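Local atomic coordinates of uncharacterized protein (Borrelia turicatae, PDB entry 5VJ4), a protein that is of unknown function but is probably a surface-exposed lipoprotein of the relapsing fever spirochete that may bind lipid. Residues 98-102 with 121-125; 189-193 with 217-221. All coordinates share one frame; numbering follows the deposited sequence.

In the fold
From the N terminus, interaction 1 comes first: after the loop 98-102 the chain runs through helix 105-114 and comes back in helix 118-128, whose 121-125 lies against the loop, with 18 residues between the segments. Interaction 2 starts only afterwards, bringing 189-193 of helix 176-201 against 217-221 after 23 residues that include helix 207-214. The two are in series, neither nested nor crossed, with centres about 17 Å apart and nearest atoms about 8 Å apart. Helix 145-171 touches both, through Leu160 at Leu98 and Leu159 at Phe221. Helix 118-128 also supplies Tyr126 to Asp190, so these two helices connect the peripheral loop contact to the buried one.

Interaction 1. Residues 98-102 with 121-125; sequences LNETV and RKAIS
Lys122 runs its side chain along the backbone of 98-101, and it has more of its surface covered by the other segment than any other residue here. Beyond CG the chain is extended (chi3 159°, chi4 179°), which spreads its methylenes over successive loop residues: Lys122 CG lies 3.3 Å from Glu100 O, and Lys122 CE lies 3.7 Å from Leu98 CB. At the far end NZ passes the backbone of Asn99 and donates a hydrogen bond to Leu95 O, so the ammonium group is satisfied by the chain just upstream.

One turn of the helix further on, Ser125 meets the loop with carbon: its CB is 3.5 Å from Thr101 CA. Thr101 and Arg121 lie side by side and point the same way, with Thr101 OG1 3.3 Å from Arg121 CB; Arg121 then bends at chi3 (-119°) and its guanidinium leads away. Val102 completes the row, its CG2 3.7 Å from Arg121 O and 4.3 Å from Ile124 CG2. No hydrogen bond crosses between the segments, so the contact rests on van der Waals packing of the helix against both backbone and side chains of the loop.

Around this partly buried contact, Val102 also packs on Leu107, Ile108 and Leu111 of helix 105-114, Leu98 and Ala123 touch helix 145-171, and Ile124 reaches helix 133-141.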
ATOM      1  N   LEU A  98     -14.234  -9.918  24.438  1.00 63.24           N
ATOM      2  CA  LEU A  98     -13.570 -10.698  23.403  1.00 84.43           C
ATOM      3  C   LEU A  98     -14.293 -11.943  22.869  1.00108.64           C
ATOM      4  O   LEU A  98     -14.431 -12.108  21.644  1.00115.10           O
ATOM      5  CB  LEU A  98     -12.123 -10.987  23.782  1.00 76.46           C
ATOM      6  CG  LEU A  98     -11.198  -9.827  23.415  1.00 64.91           C
ATOM      7  CD1 LEU A  98      -9.743 -10.150  23.706  1.00 64.32           C
ATOM      8  CD2 LEU A  98     -11.352  -9.450  21.960  1.00 47.65           C
ATOM      9  N   ASN A  99     -14.735 -12.815  23.772  1.00 98.79           N
ATOM     10  CA  ASN A  99     -15.583 -13.983  23.394  1.00152.48           C
ATOM     11  C   ASN A  99     -14.915 -15.007  22.452  1.00114.69           C
ATOM     12  O   ASN A  99     -15.598 -15.782  21.785  1.00127.10           O
ATOM     13  CB  ASN A  99     -16.937 -13.532  22.779  1.00129.44           C
ATOM     14  CG  ASN A  99     -17.753 -12.622  23.697  1.00140.73           C
ATOM     15  OD1 ASN A  99     -17.662 -12.677  24.930  1.00133.01           O
ATOM     16  ND2 ASN A  99     -18.589 -11.789  23.083  1.00124.12           N
ATOM     17  N   GLU A 100     -13.586 -15.003  22.408  1.00 90.08           N
ATOM     18  CA  GLU A 100     -12.818 -15.846  21.494  1.00 72.21           C
ATOM     19  C   GLU A 100     -11.441 -16.108  22.033  1.00 65.98           C
ATOM     20  O   GLU A 100     -10.712 -15.181  22.396  1.00 77.30           O
ATOM     21  CB  GLU A 100     -12.686 -15.223  20.112  1.00 64.80           C
ATOM     22  CG  GLU A 100     -13.560 -15.871  19.052  1.00112.91           C
ATOM     23  CD  GLU A 100     -13.033 -15.643  17.648  1.00120.37           C
ATOM     24  OE1 GLU A 100     -11.789 -15.594  17.469  1.00 95.19           O
ATOM     25  OE2 GLU A 100     -13.872 -15.518  16.724  1.00120.54           O
ATOM     26  N   THR A 101     -11.091 -17.391  22.059  1.00 70.22           N
ATOM     27  CA  THR A 101      -9.917 -17.895  22.767  1.00 67.61           C
ATOM     28  C   THR A 101      -9.469 -19.198  22.127  1.00 62.42           C
ATOM     29  O   THR A 101     -10.138 -19.710  21.223  1.00 62.26           O
ATOM     30  CB  THR A 101     -10.250 -18.122  24.258  1.00 70.49           C
ATOM     31  OG1 THR A 101      -9.187 -18.844  24.902  1.00 82.17           O
ATOM     32  CG2 THR A 101     -11.576 -18.873  24.384  1.00 49.50           C
ATOM     33  N   VAL A 102      -8.352 -19.733  22.604  1.00 53.71           N
ATOM     34  CA  VAL A 102      -7.819 -20.988  22.093  1.00 68.00           C
ATOM     35  C   VAL A 102      -8.824 -22.139  22.221  1.00 82.01           C
ATOM     36  O   VAL A 102      -9.480 -22.269  23.257  1.00 85.12           O
ATOM     37  CB  VAL A 102      -6.526 -21.361  22.834  1.00 58.14           C
ATOM     38  CG1 VAL A 102      -5.865 -22.540  22.166  1.00 60.49           C
ATOM     39  CG2 VAL A 102      -5.560 -20.203  22.800  1.00 47.41           C
ATOM     40  N   ARG A 121      -5.141 -16.519  27.472  1.00 77.68           N
ATOM     41  CA  ARG A 121      -5.583 -17.421  26.414  1.00 58.32           C
ATOM     42  C   ARG A 121      -6.192 -16.594  25.310  1.00 59.82           C
ATOM     43  O   ARG A 121      -5.858 -16.779  24.131  1.00 72.90           O
ATOM     44  CB  ARG A 121      -6.596 -18.448  26.931  1.00 51.81           C
ATOM     45  CG  ARG A 121      -5.981 -19.662  27.610  1.00 55.02           C
ATOM     46  CD  ARG A 121      -7.058 -20.667  28.015  1.00 54.98           C
ATOM     47  NE  ARG A 121      -7.032 -20.835  29.461  1.00 71.46           N
ATOM     48  CZ  ARG A 121      -8.008 -20.462  30.286  1.00 77.33           C
ATOM     49  NH1 ARG A 121      -9.125 -19.943  29.810  1.00 92.04           N
ATOM     50  NH2 ARG A 121      -7.881 -20.651  31.596  1.00148.43           N
ATOM     51  N   LYS A 122      -7.062 -15.662  25.697  1.00 49.44           N
ATOM     52  CA  LYS A 122      -7.751 -14.810  24.737  1.00 52.57           C
ATOM     53  C   LYS A 122      -6.745 -13.998  23.891  1.00 61.71           C
ATOM     54  O   LYS A 122      -6.960 -13.804  22.695  1.00 71.32           O
ATOM     55  CB  LYS A 122      -8.707 -13.879  25.467  1.00 52.79           C
ATOM     56  CG  LYS A 122     -10.132 -14.363  25.568  1.00 55.76           C
ATOM     57  CD  LYS A 122     -10.934 -13.533  26.563  1.00 54.72           C
ATOM     58  CE  LYS A 122     -12.421 -13.663  26.284  1.00 75.42           C
ATOM     59  NZ  LYS A 122     -13.215 -12.881  27.261  1.00 84.36           N
ATOM     60  N   ALA A 123      -5.657 -13.546  24.522  1.00 42.01           N
ATOM     61  CA  ALA A 123      -4.604 -12.803  23.846  1.00 55.93           C
ATOM     62  C   ALA A 123      -3.901 -13.666  22.818  1.00 61.71           C
ATOM     63  O   ALA A 123      -3.785 -13.289  21.651  1.00 79.16           O
ATOM     64  CB  ALA A 123      -3.598 -12.233  24.848  1.00 53.56           C
ATOM     65  N   ILE A 124      -3.420 -14.820  23.256  1.00 56.90           N
ATOM     66  CA  ILE A 124      -2.790 -15.771  22.351  1.00 56.67           C
ATOM     67  C   ILE A 124      -3.703 -16.058  21.147  1.00 58.51           C
ATOM     68  O   ILE A 124      -3.255 -16.038  20.015  1.00 56.73           O
ATOM     69  CB  ILE A 124      -2.382 -17.050  23.092  1.00 51.50           C
ATOM     70  CG1 ILE A 124      -1.266 -16.723  24.088  1.00 53.80           C
ATOM     71  CG2 ILE A 124      -1.892 -18.097  22.127  1.00 50.33           C
ATOM     72  CD1 ILE A 124       0.110 -16.557  23.488  1.00 55.65           C
ATOM     73  N   SER A 125      -4.992 -16.244  21.386  1.00 50.43           N
ATOM     74  CA  SER A 125      -5.887 -16.454  20.283  1.00 49.07           C
ATOM     75  C   SER A 125      -5.894 -15.253  19.336  1.00 58.93           C
ATOM     76  O   SER A 125      -5.932 -15.414  18.111  1.00 79.94           O
ATOM     77  CB  SER A 125      -7.284 -16.747  20.763  1.00 49.03           C
ATOM     78  OG  SER A 125      -8.174 -16.618  19.668  1.00 64.69           O
TER

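Interaction 2. Residues 189-193 with 217-221; sequences YDGLV and YAPRF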
ATOM      1  N   TYR A 189      -5.791  -1.855  12.115  1.00 44.83           N
ATOM      2  CA  TYR A 189      -4.855  -1.975  13.201  1.00 54.70           C
ATOM      3  C   TYR A 189      -4.713  -3.440  13.652  1.00 65.84           C
ATOM      4  O   TYR A 189      -3.563  -3.915  13.848  1.00 55.20           O
ATOM      5  CB  TYR A 189      -5.236  -1.069  14.351  1.00 56.57           C
ATOM      6  CG  TYR A 189      -5.101   0.431  14.137  1.00 53.89           C
ATOM      7  CD1 TYR A 189      -4.387   0.974  13.069  1.00 68.76           C
ATOM      8  CD2 TYR A 189      -5.666   1.315  15.060  1.00 52.99           C
ATOM      9  CE1 TYR A 189      -4.269   2.356  12.917  1.00 59.02           C
ATOM     10  CE2 TYR A 189      -5.521   2.677  14.930  1.00 55.89           C
ATOM     11  CZ  TYR A 189      -4.835   3.197  13.857  1.00 57.93           C
ATOM     12  OH  TYR A 189      -4.743   4.565  13.762  1.00 74.18           O
ATOM     13  N   ASP A 190      -5.852  -4.152  13.760  1.00 46.42           N
ATOM     14  CA  ASP A 190      -5.845  -5.613  14.015  1.00 47.15           C
ATOM     15  C   ASP A 190      -4.872  -6.314  13.080  1.00 47.10           C
ATOM     16  O   ASP A 190      -3.938  -7.003  13.529  1.00 55.09           O
ATOM     17  CB  ASP A 190      -7.237  -6.231  13.851  1.00 54.25           C
ATOM     18  CG  ASP A 190      -8.121  -6.052  15.088  1.00 75.04           C
ATOM     19  OD1 ASP A 190      -7.588  -5.746  16.179  1.00 57.08           O
ATOM     20  OD2 ASP A 190      -9.361  -6.218  14.964  1.00 99.01           O
ATOM     21  N   GLY A 191      -5.042  -6.061  11.786  1.00 39.14           N
ATOM     22  CA  GLY A 191      -4.201  -6.679  10.776  1.00 35.65           C
ATOM     23  C   GLY A 191      -2.752  -6.458  11.067  1.00 39.49           C
ATOM     24  O   GLY A 191      -1.961  -7.401  11.053  1.00 55.40           O
ATOM     25  N   LEU A 192      -2.405  -5.208  11.372  1.00 49.69           N
ATOM     26  CA  LEU A 192      -1.004  -4.850  11.556  1.00 47.91           C
ATOM     27  C   LEU A 192      -0.445  -5.564  12.772  1.00 55.76           C
ATOM     28  O   LEU A 192       0.666  -6.111  12.722  1.00 50.37           O
ATOM     29  CB  LEU A 192      -0.843  -3.349  11.658  1.00 44.32           C
ATOM     30  CG  LEU A 192      -1.061  -2.575  10.348  1.00 42.24           C
ATOM     31  CD1 LEU A 192      -1.391  -1.147  10.682  1.00 57.60           C
ATOM     32  CD2 LEU A 192       0.141  -2.617   9.455  1.00 35.75           C
ATOM     33  N   VAL A 193      -1.244  -5.610  13.834  1.00 48.60           N
ATOM     34  CA  VAL A 193      -0.854  -6.333  15.027  1.00 50.42           C
ATOM     35  C   VAL A 193      -0.660  -7.806  14.714  1.00 64.27           C
ATOM     36  O   VAL A 193       0.423  -8.358  15.010  1.00 48.99           O
ATOM     37  CB  VAL A 193      -1.829  -6.113  16.185  1.00 52.62           C
ATOM     38  CG1 VAL A 193      -1.378  -6.888  17.432  1.00 49.21           C
ATOM     39  CG2 VAL A 193      -1.911  -4.628  16.489  1.00 43.21           C
ATOM     40  N   TYR A 217       0.722   0.381  19.370  1.00 47.93           N
ATOM     41  CA  TYR A 217      -0.656   0.492  18.890  1.00 49.39           C
ATOM     42  C   TYR A 217      -1.608   1.000  19.965  1.00 48.78           C
ATOM     43  O   TYR A 217      -2.696   1.463  19.650  1.00 58.29           O
ATOM     44  CB  TYR A 217      -1.128  -0.824  18.206  1.00 49.12           C
ATOM     45  CG  TYR A 217      -0.570  -0.954  16.790  1.00 49.27           C
ATOM     46  CD1 TYR A 217       0.662  -1.559  16.565  1.00 45.26           C
ATOM     47  CD2 TYR A 217      -1.248  -0.419  15.681  1.00 47.72           C
ATOM     48  CE1 TYR A 217       1.205  -1.642  15.280  1.00 46.20           C
ATOM     49  CE2 TYR A 217      -0.705  -0.485  14.389  1.00 47.73           C
ATOM     50  CZ  TYR A 217       0.524  -1.097  14.193  1.00 54.19           C
ATOM     51  OH  TYR A 217       1.076  -1.187  12.925  1.00 55.62           O
ATOM     52  N   ALA A 218      -1.196   0.924  21.230  1.00 52.45           N
ATOM     53  CA  ALA A 218      -2.040   1.375  22.334  1.00 49.85           C
ATOM     54  C   ALA A 218      -2.456   2.856  22.187  1.00 68.89           C
ATOM     55  O   ALA A 218      -3.670   3.136  22.149  1.00 63.84           O
ATOM     56  CB  ALA A 218      -1.381   1.098  23.654  1.00 48.49           C
ATOM     57  N   PRO A 219      -1.472   3.794  22.025  1.00 50.73           N
ATOM     58  CA  PRO A 219      -1.822   5.160  21.702  1.00 47.97           C
ATOM     59  C   PRO A 219      -2.808   5.276  20.544  1.00 64.05           C
ATOM     60  O   PRO A 219      -3.716   6.125  20.592  1.00 65.67           O
ATOM     61  CB  PRO A 219      -0.499   5.740  21.235  1.00 46.92           C
ATOM     62  CG  PRO A 219       0.514   5.017  22.014  1.00 47.67           C
ATOM     63  CD  PRO A 219      -0.006   3.631  22.023  1.00 47.64           C
ATOM     64  N   ARG A 220      -2.620   4.430  19.524  1.00 48.67           N
ATOM     65  CA  ARG A 220      -3.364   4.558  18.297  1.00 54.88           C
ATOM     66  C   ARG A 220      -4.836   4.235  18.515  1.00 51.86           C
ATOM     67  O   ARG A 220      -5.705   4.869  17.902  1.00 77.87           O
ATOM     68  CB  ARG A 220      -2.719   3.758  17.161  1.00 59.23           C
ATOM     69  CG  ARG A 220      -1.252   4.117  16.938  1.00 58.78           C
ATOM     70  CD  ARG A 220      -0.566   3.210  15.914  1.00 49.57           C
ATOM     71  NE  ARG A 220       0.746   3.709  15.539  1.00 40.92           N
ATOM     72  CZ  ARG A 220       1.805   2.950  15.267  1.00 68.52           C
ATOM     73  NH1 ARG A 220       1.726   1.637  15.333  1.00 57.26           N
ATOM     74  NH2 ARG A 220       2.976   3.508  14.951  1.00 72.12           N
ATOM     75  N   PHE A 221      -5.109   3.298  19.423  1.00 60.42           N
ATOM     76  CA  PHE A 221      -6.484   2.964  19.800  1.00 56.19           C
ATOM     77  C   PHE A 221      -7.028   4.025  20.743  1.00 60.55           C
ATOM     78  O   PHE A 221      -8.117   4.555  20.510  1.00 71.28           O
ATOM     79  CB  PHE A 221      -6.556   1.604  20.464  1.00 45.32           C
ATOM     80  CG  PHE A 221      -6.546   0.454  19.505  1.00 48.80           C
ATOM     81  CD1 PHE A 221      -7.595   0.244  18.641  1.00 56.44           C
ATOM     82  CD2 PHE A 221      -5.500  -0.461  19.510  1.00 58.81           C
ATOM     83  CE1 PHE A 221      -7.594  -0.839  17.762  1.00 58.46           C
ATOM     84  CE2 PHE A 221      -5.487  -1.545  18.637  1.00 60.24           C
ATOM     85  CZ  PHE A 221      -6.536  -1.731  17.758  1.00 47.14           C
TER
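Asp190 OD1, which sits 4.4 Å from Phe221 CZ, is gripped by two groups from other helices: a salt bridge from Lys163 NZ and a hydrogen bond with Tyr126 OH. Its neighbour Tyr189 and Tyr217 share the largest part of the contact almost equally, and with Phe221 they form an aromatic cluster.

Tyr189 turns its edge to the face of Phe221 in a T-shaped pair, with centroids 5.5 Å apart and planes at 89°. Tyr189 CD2 stands over that face, offset toward its rim, while Tyr189 CB approaches Phe221 CZ to 3.7 Å. On the Tyr217 side the roles change. There the Tyr217 edge is directed at the Tyr189 face, in an offset edge-to-face pair with planes at 64° and centroids 5.9 Å apart. Tyr189 CE2 also meets Arg220 CB at 3.7 Å.

Both faces of Tyr217 are occupied. Val193 CG2 makes a CH-pi contact over one, 22° off the ring normal; CG2, anti to the carbonyl carbon and beside the backbone N, is the methyl that reaches the ring. Arg220, from the same segment as Tyr217, places NH1 over the centre of the opposite face. Leu192 lies across the phenol end at about a right angle, with Leu192 CD1 3.3 Å from Tyr217 OH.

The polar ends are paired beyond the two segments: Arg220 forms salt bridges with Asp283 and Asp245, and Tyr217 OH makes a weak hydrogen bond with Asp283. No hydrogen bond joins the segments directly. The chemistry thus implies a buried aromatic interface whose ring orientations are consistent with packing, probably aided for Tyr217 by its weak bond to Asp283, while charge pairs reaching beyond the two segments tie it to helices 145-171, 243-256 and 263-301.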